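Local coordinates for protein dihydrodipicolinate synthase (Bacteroides thetaiotaomicron, PDB 4XKY) that probably condenses pyruvate with aspartate semialdehyde through a Schiff base on the lysine biosynthesis route, although an N-acetylneuraminate lyase activity is also possible for its family, at residues A[13-18]-A[270-275]; A[22-27]-A[63-68]; A[28-33]-A[211-216]. One frame throughout, in Å; residues are numbered along the deposited sequence.

Interaction 1: residues A[13-18]-A[270-275]; sequences VTPLLD and GICSDY
Two irregular loops pass each other obliquely, the end-to-end directions of their touching parts 56° apart, with P15 nearest S273 and L16 nearest Y275 along the backbone. Both belong to the TIM barrel: 13-18 follows the first barrel strand, 7-8, while 270-275 comes off helix 257-268 at a Schellman motif formed by G270. S273 opens an ST turn within 270-275, and its hydroxyl also makes the direct bond across: OG, anti to its own backbone N, accepts from Y275 N at 3.0 Å and donates to L16 O at 2.6 Å, nearly along the C=O axis. The hydroxyl is therefore gripped from two sides, which fixes its rotation. The other half of the L16 backbone is reached through water: L16 N donates to a water at 2.9 Å, and this water in turn donates to S273 O and Y275 O. D23 OD2 holds S273 N, and K263 NZ reaches Y275 O, so the turn is also tied to its surroundings.

Y275, with CG anti to the backbone N, lays its ring alongside residues 17 and 18, where the chain makes a classic beta bulge. D18 CA stands over one ring face, 3.9 Å from the Y275 centroid and 22° off the normal, a CH-pi contact. L17 O lies over the ring face toward the rim. The D18 carboxylate runs beside the ring in the same direction, its plane turned 81° to it. L16 CB packs on Y275 CB at 4.1 Å. Toward the barrel the contact becomes apolar: V13, whose side chain is about 4 Å from that of T48, a predicted pyruvate-binding residue, sets CG2 against C272 SG at 4.2 Å. C272 SG occupies the crowded position between backbone N and carbonyl carbon, and C272 CB meets P15 CB at 3.9 Å.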
loop_
_atom_site.group_PDB
_atom_site.type_symbol
_atom_site.label_atom_id
_atom_site.label_comp_id
_atom_site.label_asym_id
_atom_site.label_seq_id
_atom_site.Cartn_x
_atom_site.Cartn_y
_atom_site.Cartn_z
ATOM N N VAL A 13 -1.139 -23.742 -17.100
ATOM C CA VAL A 13 -0.113 -22.923 -17.708
ATOM C C VAL A 13 -0.456 -22.810 -19.192
ATOM O O VAL A 13 -1.198 -23.652 -19.735
ATOM C CB VAL A 13 1.320 -23.492 -17.503
ATOM C CG1 VAL A 13 1.667 -23.580 -16.026
ATOM C CG2 VAL A 13 1.480 -24.860 -18.110
ATOM N N THR A 14 0.018 -21.732 -19.813
ATOM C CA THR A 14 -0.088 -21.542 -21.246
ATOM C C THR A 14 1.286 -21.968 -21.749
ATOM O O THR A 14 2.244 -21.230 -21.617
ATOM C CB THR A 14 -0.431 -20.076 -21.618
ATOM O OG1 THR A 14 -1.682 -19.684 -21.007
ATOM C CG2 THR A 14 -0.530 -19.917 -23.139
ATOM N N PRO A 15 1.406 -23.203 -22.257
ATOM C CA PRO A 15 2.726 -23.667 -22.719
ATOM C C PRO A 15 3.118 -22.952 -23.987
ATOM O O PRO A 15 2.277 -22.754 -24.868
ATOM C CB PRO A 15 2.546 -25.158 -22.956
ATOM C CG PRO A 15 1.129 -25.488 -22.650
ATOM C CD PRO A 15 0.357 -24.212 -22.445
ATOM N N LEU A 16 4.376 -22.531 -24.028
ATOM C CA LEU A 16 4.929 -21.695 -25.080
ATOM C C LEU A 16 6.176 -22.306 -25.702
ATOM O O LEU A 16 6.981 -22.948 -25.011
ATOM C CB LEU A 16 5.326 -20.369 -24.468
ATOM C CG LEU A 16 4.187 -19.604 -23.815
ATOM C CD1 LEU A 16 4.789 -18.340 -23.221
ATOM C CD2 LEU A 16 3.092 -19.287 -24.839
ATOM N N LEU A 17 6.344 -22.114 -27.005
ATOM C CA LEU A 17 7.640 -22.380 -27.662
ATOM C C LEU A 17 8.474 -21.118 -27.735
ATOM O O LEU A 17 9.686 -21.168 -27.863
ATOM C CB LEU A 17 7.426 -22.933 -29.082
ATOM C CG LEU A 17 6.725 -24.291 -29.161
ATOM C CD1 LEU A 17 6.635 -24.772 -30.618
ATOM C CD2 LEU A 17 7.498 -25.326 -28.345
ATOM N N ASP A 18 7.799 -19.977 -27.713
ATOM C CA ASP A 18 8.463 -18.675 -27.756
ATOM C C ASP A 18 7.482 -17.660 -27.189
ATOM O O ASP A 18 6.360 -18.029 -26.855
ATOM C CB ASP A 18 8.910 -18.316 -29.180
ATOM C CG ASP A 18 9.998 -17.222 -29.212
ATOM O OD1 ASP A 18 10.580 -16.910 -28.164
ATOM O OD2 ASP A 18 10.269 -16.661 -30.288
ATOM N N GLY A 270 8.598 -33.994 -18.526
ATOM C CA GLY A 270 8.225 -34.458 -19.877
ATOM C C GLY A 270 6.852 -33.997 -20.369
ATOM O O GLY A 270 6.365 -34.466 -21.379
ATOM N N ILE A 271 6.213 -33.064 -19.674
ATOM C CA ILE A 271 4.826 -32.677 -20.018
ATOM C C ILE A 271 4.769 -31.567 -21.072
ATOM O O ILE A 271 4.166 -31.749 -22.126
ATOM C CB ILE A 271 4.027 -32.300 -18.761
ATOM C CG1 ILE A 271 3.858 -33.541 -17.875
ATOM C CG2 ILE A 271 2.649 -31.736 -19.127
ATOM C CD1 ILE A 271 3.830 -33.243 -16.384
ATOM N N CYS A 272 5.408 -30.431 -20.809
ATOM C CA CYS A 272 5.398 -29.346 -21.777
ATOM C C CYS A 272 6.623 -28.445 -21.676
ATOM O O CYS A 272 7.466 -28.615 -20.815
ATOM C CB CYS A 272 4.101 -28.521 -21.658
ATOM S SG CYS A 272 3.944 -27.591 -20.117
ATOM N N SER A 273 6.718 -27.513 -22.609
ATOM C CA SER A 273 7.814 -26.569 -22.651
ATOM C C SER A 273 7.844 -25.733 -21.384
ATOM O O SER A 273 6.806 -25.376 -20.811
ATOM C CB SER A 273 7.667 -25.645 -23.843
ATOM O OG SER A 273 8.632 -24.616 -23.796
ATOM N N ASP A 274 9.047 -25.426 -20.945
ATOM C CA ASP A 274 9.207 -24.526 -19.803
ATOM C C ASP A 274 9.323 -23.077 -20.208
ATOM O O ASP A 274 9.574 -22.210 -19.356
ATOM C CB ASP A 274 10.447 -24.919 -18.981
ATOM C CG ASP A 274 11.697 -25.091 -19.840
ATOM O OD1 ASP A 274 11.625 -25.016 -21.090
ATOM O OD2 ASP A 274 12.774 -25.286 -19.259
ATOM N N TYR A 275 9.157 -22.770 -21.488
ATOM C CA TYR A 275 9.399 -21.378 -21.933
ATOM C C TYR A 275 8.461 -20.382 -21.231
ATOM O O TYR A 275 7.257 -20.643 -21.119
ATOM C CB TYR A 275 9.258 -21.235 -23.470
ATOM C CG TYR A 275 9.888 -19.961 -23.981
ATOM C CD1 TYR A 275 11.226 -19.933 -24.343
ATOM C CD2 TYR A 275 9.152 -18.776 -24.070
ATOM C CE1 TYR A 275 11.805 -18.779 -24.797
ATOM C CE2 TYR A 275 9.739 -17.610 -24.495
ATOM C CZ TYR A 275 11.062 -17.639 -24.870
ATOM O OH TYR A 275 11.698 -16.535 -25.319
HETATM O O HOH W 1 5.896 -23.008 -21.625
#

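Interaction 2: residues A[22-27]-A[63-68]; sequences LDVEGL and IKNTCR
The R68 guanidinium and the N65 amide lie one helical turn apart and are locked edge on: R68 NH2 donates to N65 OD1 at 2.8 Å, in the guanidinium plane and on a lone pair of the oxygen. V24 CG1 touches the guanidinium edge, 3.7 Å from R68 NH2, while N65 O stands above one face, offset toward the rim. A bend at chi3 (58°) brings the arginine tip back to this point. N65 also bonds through ND2 to E61 O, so both ends of the amide are held and its orientation is set. L22 CD2 slides past ND2 of N65 at 3.6 Å, V24 crosses the amide at OD1, and L27 CD2 packs on N65 CB at 3.7 Å. At N65 an alanine would remove the amide that holds R68 NH2 and meets L22 and V24, and would probably leave the arginine tip less fixed and the packing looser. L27 CD2 also nears T66 OG1, whose own partner is M62 O. In 22-27, D23 is the N-cap of helix 24-36, its OD1 accepting from G26 N. The contact thus packs the first turn of helix 24-36 against helix 56-70, neighbouring outer helices of the TIM barrel, and I63 packs helix 56-70 on the next helix, 85-97.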
loop_
_atom_site.group_PDB
_atom_site.type_symbol
_atom_site.label_atom_id
_atom_site.label_comp_id
_atom_site.label_asym_id
_atom_site.label_seq_id
_atom_site.Cartn_x
_atom_site.Cartn_y
_atom_site.Cartn_z
ATOM N N LEU A 22 2.491 -20.648 -29.281
ATOM C CA LEU A 22 1.899 -21.643 -28.405
ATOM C C LEU A 22 2.545 -23.023 -28.629
ATOM O O LEU A 22 2.730 -23.434 -29.764
ATOM C CB LEU A 22 0.390 -21.736 -28.683
ATOM C CG LEU A 22 -0.479 -22.596 -27.737
ATOM C CD1 LEU A 22 -0.615 -21.962 -26.356
ATOM C CD2 LEU A 22 -1.867 -22.839 -28.332
ATOM N N ASP A 23 2.864 -23.720 -27.539
ATOM C CA ASP A 23 3.342 -25.126 -27.571
ATOM C C ASP A 23 2.152 -26.080 -27.595
ATOM O O ASP A 23 1.673 -26.551 -26.552
ATOM C CB ASP A 23 4.215 -25.427 -26.351
ATOM C CG ASP A 23 4.631 -26.907 -26.250
ATOM O OD1 ASP A 23 4.598 -27.652 -27.256
ATOM O OD2 ASP A 23 4.977 -27.333 -25.140
ATOM N N VAL A 24 1.665 -26.361 -28.791
ATOM C CA VAL A 24 0.432 -27.151 -28.928
ATOM C C VAL A 24 0.613 -28.583 -28.456
ATOM O O VAL A 24 -0.248 -29.127 -27.801
ATOM C CB VAL A 24 -0.105 -27.139 -30.362
ATOM C CG1 VAL A 24 -1.348 -28.016 -30.447
ATOM C CG2 VAL A 24 -0.445 -25.708 -30.780
ATOM N N GLU A 25 1.740 -29.191 -28.784
ATOM C CA GLU A 25 1.972 -30.561 -28.400
ATOM C C GLU A 25 2.078 -30.704 -26.896
ATOM O O GLU A 25 1.550 -31.647 -26.339
ATOM C CB GLU A 25 3.222 -31.106 -29.092
ATOM C CG GLU A 25 3.027 -31.157 -30.604
ATOM C CD GLU A 25 3.623 -32.380 -31.265
ATOM O OE1 GLU A 25 4.521 -32.201 -32.114
ATOM O OE2 GLU A 25 3.189 -33.515 -30.947
ATOM N N GLY A 26 2.781 -29.773 -26.251
ATOM C CA GLY A 26 2.835 -29.726 -24.790
ATOM C C GLY A 26 1.475 -29.544 -24.171
ATOM O O GLY A 26 1.143 -30.207 -23.211
ATOM N N LEU A 27 0.677 -28.646 -24.735
ATOM C CA LEU A 27 -0.676 -28.412 -24.235
ATOM C C LEU A 27 -1.551 -29.674 -24.293
ATOM O O LEU A 27 -2.277 -29.963 -23.355
ATOM C CB LEU A 27 -1.329 -27.304 -25.029
ATOM C CG LEU A 27 -2.778 -27.029 -24.676
ATOM C CD1 LEU A 27 -2.921 -26.526 -23.265
ATOM C CD2 LEU A 27 -3.275 -26.001 -25.647
ATOM N N ILE A 63 -7.353 -20.538 -25.877
ATOM C CA ILE A 63 -8.753 -20.877 -25.749
ATOM C C ILE A 63 -9.189 -21.908 -26.793
ATOM O O ILE A 63 -9.792 -22.922 -26.442
ATOM C CB ILE A 63 -9.611 -19.615 -25.876
ATOM C CG1 ILE A 63 -9.408 -18.737 -24.642
ATOM C CG2 ILE A 63 -11.099 -19.941 -26.027
ATOM C CD1 ILE A 63 -9.879 -17.314 -24.838
ATOM N N LYS A 64 -8.907 -21.625 -28.066
ATOM C CA LYS A 64 -9.308 -22.504 -29.162
ATOM C C LYS A 64 -8.695 -23.886 -29.015
ATOM O O LYS A 64 -9.409 -24.876 -28.999
ATOM C CB LYS A 64 -8.903 -21.938 -30.522
ATOM C CG LYS A 64 -9.575 -20.629 -30.945
ATOM C CD LYS A 64 -9.368 -20.408 -32.453
ATOM C CE LYS A 64 -9.172 -18.954 -32.871
ATOM N NZ LYS A 64 -7.777 -18.476 -32.619
ATOM N N ASN A 65 -7.375 -23.973 -28.908
ATOM C CA ASN A 65 -6.751 -25.298 -28.718
ATOM C C ASN A 65 -7.227 -26.035 -27.469
ATOM O O ASN A 65 -7.404 -27.251 -27.509
ATOM C CB ASN A 65 -5.221 -25.211 -28.711
ATOM C CG ASN A 65 -4.655 -25.048 -30.089
ATOM O OD1 ASN A 65 -4.412 -26.029 -30.795
ATOM N ND2 ASN A 65 -4.502 -23.803 -30.514
ATOM N N THR A 66 -7.413 -25.328 -26.347
ATOM C CA THR A 66 -7.855 -26.015 -25.124
ATOM C C THR A 66 -9.266 -26.661 -25.334
ATOM O O THR A 66 -9.509 -27.805 -24.956
ATOM C CB THR A 66 -7.834 -25.099 -23.895
ATOM O OG1 THR A 66 -6.494 -24.672 -23.624
ATOM C CG2 THR A 66 -8.335 -25.853 -22.695
ATOM N N CYS A 67 -10.187 -25.925 -25.941
ATOM C CA CYS A 67 -11.526 -26.469 -26.184
ATOM C C CYS A 67 -11.456 -27.614 -27.193
ATOM O O CYS A 67 -12.079 -28.637 -26.975
ATOM C CB CYS A 67 -12.488 -25.410 -26.675
ATOM S SG CYS A 67 -12.810 -24.066 -25.527
ATOM N N ARG A 68 -10.664 -27.464 -28.258
ATOM C CA ARG A 68 -10.501 -28.529 -29.253
ATOM C C ARG A 68 -10.006 -29.809 -28.599
ATOM O O ARG A 68 -10.575 -30.891 -28.795
ATOM C CB ARG A 68 -9.508 -28.123 -30.356
ATOM C CG ARG A 68 -9.203 -29.251 -31.349
ATOM C CD ARG A 68 -8.196 -28.896 -32.442
ATOM N NE ARG A 68 -6.926 -28.467 -31.868
ATOM C CZ ARG A 68 -6.004 -29.274 -31.350
ATOM N NH1 ARG A 68 -6.160 -30.592 -31.327
ATOM N NH2 ARG A 68 -4.908 -28.742 -30.845
#

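Interaction 3: residues A[28-33]-A[211-216]; sequences QRLIEH and GANMFP
In the TIM barrel of this aldolase, the loop that follows the last barrel strand, 206-207, packs against helix 24-36, and residues 211-216 lead into helix 216-227 with F215 at its N-cap position. H33 carries the polar part of the contact. With CG anti to the backbone N (chi1 168°), its imidazole reaches out from the helix toward the loop, and NE2 donates to M214 O at 2.9 Å. The acceptor lies almost in the imidazole plane, but the donor sits above the carbonyl plane of M214 rather than on a lone pair, and the N-H...O angle is a bent 143°. This bond implies a proton on NE2. N213 O also lies at the ring edge, 3.2 Å from H33 CD2. P216 comes over one face of the imidazole, roughly at a right angle to the histidine side chain: P216 CG is 4.1 Å from the ring centroid and 20° off its normal, a CH-pi contact. The proline side chain is also about 3 Å from a bound acetate, probably from the crystallisation liquor.

Deeper in, L30 crosses N213 obliquely, both of its methyl groups resting on the amide oxygen. N213 is held by polar partners on its other sides: ND2 donates to G210 O and P11 O, and OD1 takes a weak bond from V13 N. These fix a buried amide whose side chain is about 4 Å from that of T48, a predicted pyruvate-binding residue. Within the loop, G211 O accepts from both M214 N and F215 N, which braces the turn bearing the two carbonyls that face H33. L30 CD1 makes the leucine's nearest approach to the loop, 3.6 Å from N213 OD1.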
loop_
_atom_site.group_PDB
_atom_site.type_symbol
_atom_site.label_atom_id
_atom_site.label_comp_id
_atom_site.label_asym_id
_atom_site.label_seq_id
_atom_site.Cartn_x
_atom_site.Cartn_y
_atom_site.Cartn_z
ATOM N N GLN A 28 -1.476 -30.417 -25.391
ATOM C CA GLN A 28 -2.154 -31.713 -25.490
ATOM C C GLN A 28 -1.683 -32.668 -24.416
ATOM O O GLN A 28 -2.503 -33.251 -23.721
ATOM C CB GLN A 28 -1.951 -32.337 -26.862
ATOM C CG GLN A 28 -2.665 -31.526 -27.932
ATOM C CD GLN A 28 -2.345 -31.915 -29.364
ATOM O OE1 GLN A 28 -1.535 -32.809 -29.619
ATOM N NE2 GLN A 28 -3.008 -31.248 -30.312
ATOM N N ARG A 29 -0.371 -32.810 -24.248
ATOM C CA ARG A 29 0.127 -33.685 -23.180
ATOM C C ARG A 29 -0.364 -33.205 -21.821
ATOM O O ARG A 29 -0.747 -34.025 -20.993
ATOM C CB ARG A 29 1.652 -33.817 -23.164
ATOM C CG ARG A 29 2.220 -34.795 -24.187
ATOM C CD ARG A 29 3.724 -34.976 -23.996
ATOM N NE ARG A 29 4.432 -33.727 -24.295
ATOM C CZ ARG A 29 4.849 -33.364 -25.502
ATOM N NH1 ARG A 29 4.677 -34.161 -26.558
ATOM N NH2 ARG A 29 5.474 -32.213 -25.656
ATOM N N LEU A 30 -0.348 -31.885 -21.592
ATOM C CA LEU A 30 -0.783 -31.336 -20.301
ATOM C C LEU A 30 -2.233 -31.685 -20.032
ATOM O O LEU A 30 -2.566 -32.161 -18.951
ATOM C CB LEU A 30 -0.578 -29.817 -20.254
ATOM C CG LEU A 30 -1.044 -29.038 -19.019
ATOM C CD1 LEU A 30 -0.326 -29.461 -17.749
ATOM C CD2 LEU A 30 -0.878 -27.541 -19.236
ATOM N N ILE A 31 -3.095 -31.452 -21.016
ATOM C CA ILE A 31 -4.516 -31.703 -20.837
ATOM C C ILE A 31 -4.858 -33.194 -20.670
ATOM O O ILE A 31 -5.709 -33.531 -19.851
ATOM C CB ILE A 31 -5.359 -31.052 -21.953
ATOM C CG1 ILE A 31 -5.307 -29.526 -21.820
ATOM C CG2 ILE A 31 -6.815 -31.536 -21.890
ATOM C CD1 ILE A 31 -5.768 -28.805 -23.066
ATOM N N GLU A 32 -4.218 -34.080 -21.429
ATOM C CA GLU A 32 -4.406 -35.512 -21.223
ATOM C C GLU A 32 -3.961 -35.880 -19.806
ATOM O O GLU A 32 -4.633 -36.619 -19.123
ATOM C CB GLU A 32 -3.636 -36.350 -22.258
ATOM C CG GLU A 32 -4.120 -36.224 -23.710
ATOM C CD GLU A 32 -5.598 -36.544 -23.895
ATOM O OE1 GLU A 32 -6.135 -37.340 -23.098
ATOM O OE2 GLU A 32 -6.238 -35.992 -24.822
ATOM N N HIS A 33 -2.834 -35.337 -19.363
ATOM C CA HIS A 33 -2.283 -35.624 -18.025
ATOM C C HIS A 33 -3.269 -35.189 -16.925
ATOM O O HIS A 33 -3.474 -35.895 -15.944
ATOM C CB HIS A 33 -0.933 -34.904 -17.934
ATOM C CG HIS A 33 -0.322 -34.825 -16.572
ATOM N ND1 HIS A 33 0.230 -35.913 -15.929
ATOM C CD2 HIS A 33 -0.049 -33.752 -15.790
ATOM C CE1 HIS A 33 0.769 -35.527 -14.789
ATOM N NE2 HIS A 33 0.615 -34.218 -14.680
ATOM N N GLY A 211 -0.443 -26.297 -8.712
ATOM C CA GLY A 211 0.384 -27.477 -8.533
ATOM C C GLY A 211 -0.248 -28.700 -9.180
ATOM O O GLY A 211 0.434 -29.697 -9.449
ATOM N N ALA A 212 -1.552 -28.630 -9.440
ATOM C CA ALA A 212 -2.232 -29.767 -10.070
ATOM C C ALA A 212 -1.795 -29.929 -11.532
ATOM O O ALA A 212 -1.996 -30.993 -12.117
ATOM C CB ALA A 212 -3.747 -29.654 -9.949
ATOM N N ASN A 213 -1.214 -28.890 -12.133
ATOM C CA ASN A 213 -0.563 -29.062 -13.437
ATOM C C ASN A 213 0.472 -30.218 -13.377
ATOM O O ASN A 213 0.601 -30.980 -14.317
ATOM C CB ASN A 213 0.127 -27.773 -13.907
ATOM C CG ASN A 213 -0.854 -26.707 -14.465
ATOM O OD1 ASN A 213 -1.185 -26.714 -15.637
ATOM N ND2 ASN A 213 -1.246 -25.759 -13.639
ATOM N N MET A 214 1.219 -30.321 -12.277
ATOM C CA MET A 214 2.319 -31.289 -12.166
ATOM C C MET A 214 1.805 -32.633 -11.652
ATOM O O MET A 214 2.140 -33.668 -12.219
ATOM C CB MET A 214 3.415 -30.825 -11.189
ATOM C CG MET A 214 4.138 -29.517 -11.516
ATOM S SD MET A 214 5.343 -29.072 -10.238
ATOM C CE MET A 214 4.319 -28.472 -8.901
ATOM N N PHE A 215 0.997 -32.592 -10.584
ATOM C CA PHE A 215 0.601 -33.785 -9.809
ATOM C C PHE A 215 -0.894 -33.757 -9.540
ATOM O O PHE A 215 -1.309 -33.536 -8.415
ATOM C CB PHE A 215 1.351 -33.839 -8.456
ATOM C CG PHE A 215 2.846 -33.719 -8.593
ATOM C CD1 PHE A 215 3.560 -34.670 -9.305
ATOM C CD2 PHE A 215 3.529 -32.659 -8.013
ATOM C CE1 PHE A 215 4.927 -34.560 -9.451
ATOM C CE2 PHE A 215 4.883 -32.530 -8.167
ATOM C CZ PHE A 215 5.588 -33.488 -8.881
ATOM N N PRO A 216 -1.715 -33.959 -10.581
ATOM C CA PRO A 216 -3.169 -33.844 -10.389
ATOM C C PRO A 216 -3.693 -34.826 -9.343
ATOM O O PRO A 216 -4.559 -34.478 -8.544
ATOM C CB PRO A 216 -3.744 -34.181 -11.769
ATOM C CG PRO A 216 -2.600 -34.722 -12.568
ATOM C CD PRO A 216 -1.358 -34.135 -11.994
#

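How the interactions relate
From the N terminus, the chain passes through 13-18, turns into 22-27 and continues along helix 24-36 into 28-33. Interaction 2 closes the first, short loop when 63-68 returns on helix 56-70. Interaction 3 closes a far longer one at 211-216, after most of the barrel has been built; its span crosses that of interaction 2, since 28-33 lies between 22-27 and 63-68 whereas 211-216 lies beyond both. Interaction 1 closes last, at 270-275, and encloses the other two. The three touch: P15 O and S273 N bond to D23, and R29 NE bonds to I271 O. Helix 24-36 is thereby tied to its neighbour 56-70 and to two loops from late in the barrel.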